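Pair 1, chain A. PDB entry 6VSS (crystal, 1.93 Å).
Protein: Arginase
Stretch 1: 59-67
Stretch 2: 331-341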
# COMPACT_ATOMS: atom_id res chain seq x y z
N GLY A 59 15.60 18.81 40.61
CA GLY A 59 14.18 19.19 40.48
C GLY A 59 13.34 18.07 39.87
O GLY A 59 12.54 18.33 38.98
N VAL A 60 13.54 16.84 40.33
CA VAL A 60 13.01 15.61 39.67
C VAL A 60 12.86 14.53 40.73
O VAL A 60 13.82 14.23 41.45
CB VAL A 60 13.94 15.14 38.55
CG1 VAL A 60 15.36 14.90 39.05
CG2 VAL A 60 13.39 13.90 37.86
N ALA A 61 11.66 13.99 40.80
CA ALA A 61 11.27 12.89 41.68
C ALA A 61 11.25 11.60 40.88
O ALA A 61 11.55 10.57 41.46
CB ALA A 61 9.91 13.17 42.27
N ALA A 62 10.88 11.65 39.59
CA ALA A 62 10.86 10.42 38.76
C ALA A 62 11.05 10.77 37.29
O ALA A 62 10.55 11.86 36.84
CB ALA A 62 9.59 9.63 38.98
N THR A 63 11.76 9.88 36.59
CA THR A 63 12.00 9.98 35.13
C THR A 63 11.66 8.66 34.43
O THR A 63 12.29 7.60 34.70
CB THR A 63 13.41 10.53 34.88
OG1 THR A 63 13.43 11.89 35.35
CG2 THR A 63 13.80 10.45 33.42
N SER A 64 10.71 8.75 33.52
CA SER A 64 10.31 7.63 32.63
C SER A 64 11.53 7.32 31.74
O SER A 64 12.03 8.22 31.02
CB SER A 64 9.03 7.97 31.83
OG SER A 64 7.90 8.17 32.65
N SER A 65 11.98 6.07 31.79
CA SER A 65 13.24 5.56 31.21
C SER A 65 12.94 4.36 30.31
O SER A 65 12.39 3.32 30.81
CB SER A 65 14.17 5.23 32.33
OG SER A 65 14.22 6.36 33.18
N LEU A 66 13.17 4.54 28.99
CA LEU A 66 12.79 3.54 27.99
C LEU A 66 13.78 2.39 28.09
O LEU A 66 14.97 2.60 27.89
CB LEU A 66 12.79 4.18 26.61
CG LEU A 66 11.94 5.44 26.51
CD1 LEU A 66 11.72 5.87 25.06
CD2 LEU A 66 10.63 5.20 27.18
N LEU A 67 13.27 1.20 28.31
CA LEU A 67 13.98 -0.09 28.15
C LEU A 67 13.25 -0.92 27.11
O LEU A 67 12.07 -1.26 27.34
CB LEU A 67 14.06 -0.76 29.54
CG LEU A 67 14.83 -2.07 29.59
CD1 LEU A 67 16.33 -1.80 29.63
CD2 LEU A 67 14.40 -2.90 30.79
N LEU A 331 1.30 7.05 22.86
CA LEU A 331 1.02 6.27 24.11
C LEU A 331 2.24 6.36 25.04
O LEU A 331 2.03 6.59 26.23
CB LEU A 331 0.60 4.83 23.83
CG LEU A 331 -0.66 4.69 22.95
CD1 LEU A 331 -0.83 3.26 22.50
CD2 LEU A 331 -1.89 5.17 23.71
N VAL A 332 3.45 6.20 24.52
CA VAL A 332 4.68 6.27 25.37
C VAL A 332 4.79 7.68 25.95
O VAL A 332 5.06 7.81 27.16
CB VAL A 332 5.97 5.86 24.62
CG1 VAL A 332 7.17 5.88 25.53
CG2 VAL A 332 5.86 4.44 24.09
N ARG A 333 4.58 8.71 25.14
CA ARG A 333 4.74 10.12 25.58
C ARG A 333 3.75 10.43 26.70
O ARG A 333 4.13 11.01 27.70
CB ARG A 333 4.57 11.09 24.41
CG ARG A 333 5.81 11.15 23.52
CD ARG A 333 5.50 11.53 22.08
NE ARG A 333 4.88 12.85 22.02
CZ ARG A 333 5.27 13.86 21.25
NH1 ARG A 333 6.32 13.76 20.47
NH2 ARG A 333 4.65 15.03 21.37
N GLU A 334 2.51 10.00 26.58
CA GLU A 334 1.50 10.37 27.56
C GLU A 334 1.70 9.51 28.81
O GLU A 334 1.47 10.01 29.89
CB GLU A 334 0.17 10.28 26.86
CG GLU A 334 0.06 11.24 25.68
CD GLU A 334 0.05 12.71 26.06
OE1 GLU A 334 -0.53 13.07 27.11
OE2 GLU A 334 0.65 13.49 25.33
N LEU A 335 2.13 8.26 28.68
CA LEU A 335 2.48 7.43 29.86
C LEU A 335 3.65 8.07 30.60
O LEU A 335 3.55 8.17 31.84
CB LEU A 335 2.77 5.98 29.45
CG LEU A 335 3.27 5.04 30.57
CD1 LEU A 335 2.41 5.13 31.80
CD2 LEU A 335 3.27 3.58 30.08
N ALA A 336 4.73 8.46 29.90
CA ALA A 336 5.89 9.16 30.50
C ALA A 336 5.43 10.45 31.24
O ALA A 336 5.88 10.66 32.36
CB ALA A 336 6.96 9.47 29.49
N ALA A 337 4.58 11.27 30.62
CA ALA A 337 4.02 12.52 31.19
C ALA A 337 3.36 12.22 32.54
O ALA A 337 3.46 13.07 33.46
CB ALA A 337 3.06 13.17 30.21
N LYS A 338 2.64 11.11 32.68
CA LYS A 338 2.03 10.71 33.96
C LYS A 338 3.06 10.12 34.92
O LYS A 338 2.92 10.31 36.15
CB LYS A 338 0.92 9.69 33.70
CG LYS A 338 -0.35 10.31 33.13
CD LYS A 338 -1.11 11.16 34.14
CE LYS A 338 -1.81 10.32 35.19
NZ LYS A 338 -3.02 11.02 35.67
N MET A 339 3.99 9.30 34.46
CA MET A 339 4.85 8.57 35.41
C MET A 339 5.99 9.50 35.89
O MET A 339 6.44 9.41 37.04
CB MET A 339 5.41 7.30 34.76
CG MET A 339 6.45 6.63 35.61
SD MET A 339 6.68 4.92 35.17
CE MET A 339 7.68 5.04 33.71
N SER A 340 6.46 10.40 35.03
CA SER A 340 7.47 11.41 35.38
C SER A 340 6.89 12.45 36.33
O SER A 340 5.72 12.80 36.24
CB SER A 340 8.07 12.02 34.17
OG SER A 340 8.86 11.04 33.51
N LYS A 341 7.76 12.99 37.17
CA LYS A 341 7.37 13.73 38.40
C LYS A 341 8.60 14.48 38.90
O LYS A 341 9.73 14.10 38.55
CB LYS A 341 6.93 12.75 39.48
CG LYS A 341 5.46 12.57 39.67
CD LYS A 341 5.14 11.27 40.33
CE LYS A 341 6.01 10.90 41.51
NZ LYS A 341 5.60 9.56 41.99
OXT LYS A 341 8.32 15.43 39.63

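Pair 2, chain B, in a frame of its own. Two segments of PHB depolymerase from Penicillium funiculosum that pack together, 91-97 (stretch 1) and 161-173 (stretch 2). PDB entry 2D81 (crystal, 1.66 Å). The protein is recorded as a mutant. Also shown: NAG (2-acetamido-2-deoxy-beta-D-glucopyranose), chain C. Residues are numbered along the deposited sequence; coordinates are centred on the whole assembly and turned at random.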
# COMPACT_ATOMS: atom_id res chain seq x y z
N ARG B 91 -11.92 -6.43 9.56
CA ARG B 91 -10.72 -6.40 8.74
C ARG B 91 -9.49 -6.58 9.62
O ARG B 91 -9.44 -6.08 10.74
CB ARG B 91 -10.62 -5.07 7.99
CG ARG B 91 -11.75 -4.84 6.99
CD ARG B 91 -11.58 -5.70 5.75
NE ARG B 91 -12.68 -5.54 4.81
CZ ARG B 91 -13.86 -6.14 4.91
NH1 ARG B 91 -14.80 -5.92 4.01
NH2 ARG B 91 -14.09 -6.98 5.91
N LYS B 92 -8.50 -7.30 9.10
CA LYS B 92 -7.20 -7.37 9.75
C LYS B 92 -6.39 -6.15 9.32
O LYS B 92 -6.22 -5.91 8.12
CB LYS B 92 -6.46 -8.65 9.34
CG LYS B 92 -7.22 -9.93 9.66
CD LYS B 92 -7.47 -10.07 11.15
CE LYS B 92 -6.17 -10.32 11.91
NZ LYS B 92 -5.61 -11.66 11.58
N ILE B 93 -5.91 -5.38 10.29
CA ILE B 93 -5.18 -4.16 9.99
C ILE B 93 -3.81 -4.20 10.65
O ILE B 93 -3.70 -4.35 11.87
CB ILE B 93 -5.95 -2.91 10.47
CG1 ILE B 93 -7.32 -2.86 9.79
CG2 ILE B 93 -5.15 -1.65 10.16
CD1 ILE B 93 -8.20 -1.72 10.25
N TYR B 94 -2.78 -4.08 9.82
CA TYR B 94 -1.40 -4.07 10.28
C TYR B 94 -0.81 -2.68 10.11
O TYR B 94 -0.98 -2.05 9.07
CB TYR B 94 -0.57 -5.08 9.47
CG TYR B 94 0.92 -5.00 9.74
CD1 TYR B 94 1.49 -5.69 10.80
CD2 TYR B 94 1.74 -4.20 8.95
CE1 TYR B 94 2.85 -5.60 11.07
CE2 TYR B 94 3.11 -4.10 9.21
CZ TYR B 94 3.65 -4.80 10.27
OH TYR B 94 5.00 -4.69 10.53
N MET B 95 -0.13 -2.19 11.14
CA MET B 95 0.50 -0.87 11.09
C MET B 95 1.92 -0.92 11.65
O MET B 95 2.17 -1.61 12.64
CB MET B 95 -0.33 0.14 11.89
CG MET B 95 -1.65 0.49 11.22
SD MET B 95 -2.69 1.53 12.24
CE MET B 95 -3.49 0.28 13.24
N TRP B 96 2.83 -0.21 11.00
CA TRP B 96 4.24 -0.21 11.39
C TRP B 96 4.84 1.18 11.31
O TRP B 96 4.54 1.94 10.39
CB TRP B 96 5.05 -1.15 10.49
CG TRP B 96 6.53 -1.15 10.81
CD1 TRP B 96 7.17 -1.91 11.75
CD2 TRP B 96 7.54 -0.33 10.20
NE1 TRP B 96 8.51 -1.60 11.77
CE2 TRP B 96 8.77 -0.64 10.83
CE3 TRP B 96 7.53 0.65 9.19
CZ2 TRP B 96 9.97 -0.02 10.48
CZ3 TRP B 96 8.73 1.27 8.85
CH2 TRP B 96 9.93 0.93 9.49
N THR B 97 5.70 1.50 12.27
CA THR B 97 6.52 2.69 12.17
C THR B 97 7.90 2.42 12.74
O THR B 97 8.05 1.59 13.65
CB THR B 97 5.88 3.87 12.93
OG1 THR B 97 6.70 5.04 12.77
CG2 THR B 97 5.74 3.54 14.41
N ASN B 161 16.56 -5.60 10.43
CA ASN B 161 16.48 -6.78 11.29
C ASN B 161 15.02 -7.01 11.68
O ASN B 161 14.71 -7.43 12.80
CB ASN B 161 17.34 -6.59 12.54
CG ASN B 161 17.43 -7.85 13.39
OD1 ASN B 161 17.68 -8.94 12.87
ND2 ASN B 161 17.24 -7.70 14.69
N TYR B 162 14.13 -6.73 10.73
CA TYR B 162 12.70 -6.96 10.93
C TYR B 162 12.04 -7.24 9.58
O TYR B 162 12.09 -6.41 8.68
CB TYR B 162 12.05 -5.74 11.58
CG TYR B 162 10.55 -5.87 11.77
CD1 TYR B 162 9.67 -5.10 11.01
CD2 TYR B 162 10.02 -6.76 12.71
CE1 TYR B 162 8.28 -5.21 11.19
CE2 TYR B 162 8.64 -6.87 12.90
CZ TYR B 162 7.78 -6.09 12.14
OH TYR B 162 6.42 -6.20 12.34
N ASP B 163 11.44 -8.41 9.47
CA ASP B 163 10.77 -8.83 8.25
C ASP B 163 9.38 -8.19 8.19
O ASP B 163 8.39 -8.79 8.61
CB ASP B 163 10.64 -10.36 8.24
CG ASP B 163 10.02 -10.89 6.95
OD1 ASP B 163 9.80 -12.12 6.88
OD2 ASP B 163 9.77 -10.10 6.02
N GLY B 164 9.33 -6.97 7.66
CA GLY B 164 8.07 -6.24 7.62
C GLY B 164 7.04 -6.86 6.70
O GLY B 164 5.87 -6.95 7.06
N ALA B 165 7.47 -7.28 5.51
CA ALA B 165 6.56 -7.89 4.55
C ALA B 165 5.92 -9.13 5.17
O ALA B 165 4.70 -9.32 5.08
CB ALA B 165 7.31 -8.27 3.28
N GLY B 166 6.74 -9.96 5.80
CA GLY B 166 6.24 -11.16 6.43
C GLY B 166 5.28 -10.86 7.58
O GLY B 166 4.26 -11.51 7.73
N ALA B 167 5.63 -9.87 8.39
CA ALA B 167 4.77 -9.49 9.51
C ALA B 167 3.40 -9.05 9.00
O ALA B 167 2.37 -9.46 9.53
CB ALA B 167 5.42 -8.36 10.30
N ALA B 168 3.40 -8.20 7.97
CA ALA B 168 2.15 -7.70 7.41
C ALA B 168 1.30 -8.82 6.82
O ALA B 168 0.10 -8.91 7.09
CB ALA B 168 2.43 -6.64 6.35
N LEU B 169 1.91 -9.68 6.01
CA LEU B 169 1.17 -10.75 5.35
C LEU B 169 0.66 -11.80 6.34
O LEU B 169 -0.47 -12.28 6.22
CB LEU B 169 2.04 -11.43 4.29
CG LEU B 169 2.39 -10.57 3.07
CD1 LEU B 169 3.31 -11.35 2.15
CD2 LEU B 169 1.11 -10.16 2.34
N LYS B 170 1.48 -12.14 7.33
CA LYS B 170 1.04 -13.07 8.35
C LYS B 170 -0.07 -12.48 9.21
O LYS B 170 -0.98 -13.19 9.61
CB LYS B 170 2.22 -13.49 9.24
CG LYS B 170 3.16 -14.48 8.55
CD LYS B 170 4.23 -15.01 9.49
CE LYS B 170 5.22 -13.93 9.90
NZ LYS B 170 6.25 -14.48 10.83
N TRP B 171 -0.02 -11.17 9.47
CA TRP B 171 -1.09 -10.57 10.25
C TRP B 171 -2.40 -10.57 9.47
O TRP B 171 -3.46 -10.89 10.00
CB TRP B 171 -0.76 -9.14 10.67
CG TRP B 171 -1.81 -8.61 11.59
CD1 TRP B 171 -2.80 -7.72 11.28
CD2 TRP B 171 -2.05 -9.02 12.93
NE1 TRP B 171 -3.65 -7.55 12.36
CE2 TRP B 171 -3.20 -8.34 13.39
CE3 TRP B 171 -1.39 -9.90 13.80
CZ2 TRP B 171 -3.72 -8.52 14.67
CZ3 TRP B 171 -1.91 -10.08 15.09
CH2 TRP B 171 -3.06 -9.39 15.51
N ILE B 172 -2.31 -10.20 8.20
CA ILE B 172 -3.50 -10.08 7.36
C ILE B 172 -4.13 -11.45 7.08
O ILE B 172 -5.35 -11.60 7.17
CB ILE B 172 -3.17 -9.38 6.03
CG1 ILE B 172 -2.76 -7.93 6.32
CG2 ILE B 172 -4.37 -9.42 5.09
CD1 ILE B 172 -2.26 -7.16 5.11
N TYR B 173 -3.30 -12.44 6.76
CA TYR B 173 -3.82 -13.74 6.35
C TYR B 173 -3.81 -14.80 7.45
O TYR B 173 -4.36 -15.89 7.26
CB TYR B 173 -3.05 -14.26 5.13
CG TYR B 173 -3.35 -13.48 3.88
CD1 TYR B 173 -2.57 -12.38 3.52
CD2 TYR B 173 -4.45 -13.81 3.09
CE1 TYR B 173 -2.90 -11.61 2.40
CE2 TYR B 173 -4.78 -13.05 1.97
CZ TYR B 173 -4.00 -11.96 1.63
OH TYR B 173 -4.34 -11.20 0.54
C1 NAG C . -10.98 -10.89 13.01
C2 NAG C . -12.51 -10.87 12.85
C3 NAG C . -13.04 -12.20 12.29
C4 NAG C . -12.19 -12.74 11.12
C5 NAG C . -10.71 -12.68 11.48
C6 NAG C . -9.80 -13.15 10.36
C7 NAG C . -14.12 -9.79 14.31
C8 NAG C . -15.00 -10.00 15.53
N2 NAG C . -13.10 -10.63 14.15
O3 NAG C . -14.37 -12.03 11.84
O4 NAG C . -12.56 -14.08 10.86
O5 NAG C . -10.35 -11.33 11.80
O6 NAG C . -8.59 -13.68 10.88
O7 NAG C . -14.36 -8.88 13.52

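The sharpest difference lies at one matched position facing the helix: Ser64(A) in pair 1 and Tyr94(B) in pair 2. Both CA-to-CB bonds point toward the helix, yet one side chain ends in a hydroxyl close to the backbone, while the other carries a whole aromatic ring along the helix surface.

The frame around them is shared. In each pair a strand runs against a helix in a broadly antiparallel sense, at 143° in pair 1 and 161° in pair 2, with axes approaching to 7.4 Å in both. The 14 central residues superpose with an RMSD of 1.0 Å. Ala336(A) falls on Ala168(B), and alanine suits this place because its small methyl lets the strand come near: the CA atoms of Ser64(A) and Ala336(A) are 5.1 Å apart, those of Tyr94(B) and Ala168(B) 5.8 Å.

With so short a side chain, Ser64(A) packs directly on the helix backbone, its OG 3.1 Å from Ala336(A) CA. Its backbone is held as well, for Ser64(A) N donates to Ser340(A) OG at 2.9 Å. Serine suits position 340 because its hydroxyl can accept that bond just where the chain leaves helical geometry. The matched residue in pair 2, Ile172(B), has no such acceptor in its side chain; instead its carbonyl O lies 3.5 Å from Lys92(B) CG.

Tyr94(B) solves the same problem by laying its ring against the helix. Ala168(B) CB and CA sit over one face, Ala168(B) CA forming a CH-pi contact 3.8 Å from the centroid of the Tyr94(B) ring, and Ala167(B) CB lies 3.8 Å from Tyr94(B) CE1. The hydroxyl at the far end of the ring gives the tyrosine a polar contact: Tyr94(B) OH hydrogen-bonds Tyr162(B) OH at 2.8 Å.

Two residues earlier on the chain, Ala62(A) matches Lys92(B). At Ala62(A) the backbone makes the hydrogen bonds: Ala62(A) N donates to Lys341(A) O at 2.9 Å, and Lys341(A) N returns a bond to Ala62(A) O at 3.0 Å. Lys92(B) works through its long, folded side chain, with all four chi angles m. Lys92(B) NZ donates to Trp171(B) O at 2.8 Å and also lies over the indole face, 4.5 Å from the centroid of the five-membered ring of Trp171(B), so one charged group meets both a carbonyl and a pi face.

Trp171(B) matches Met339(A). The flexible methionine brings Met339(A) CE to 3.3 Å from Ser64(A) OG, whereas the broad indole covers Lys92(B) and touches Tyr94(B), with Trp171(B) CD1 3.9 Å from Tyr94(B) CB.

At the other end, Leu66(A) matches Trp96(B), and Val332(A) matches Gly164(B). In pair 1 two branched aliphatic chains meet, Leu66(A) CD2 to Val332(A) CG1 at 3.9 Å. Glycine offers no such side chain, and Trp96(B) instead meets Tyr162(B), its CD1 3.5 Å from Tyr162(B) CE1; the ring planes are nearly parallel but slid apart, so they barely overlap.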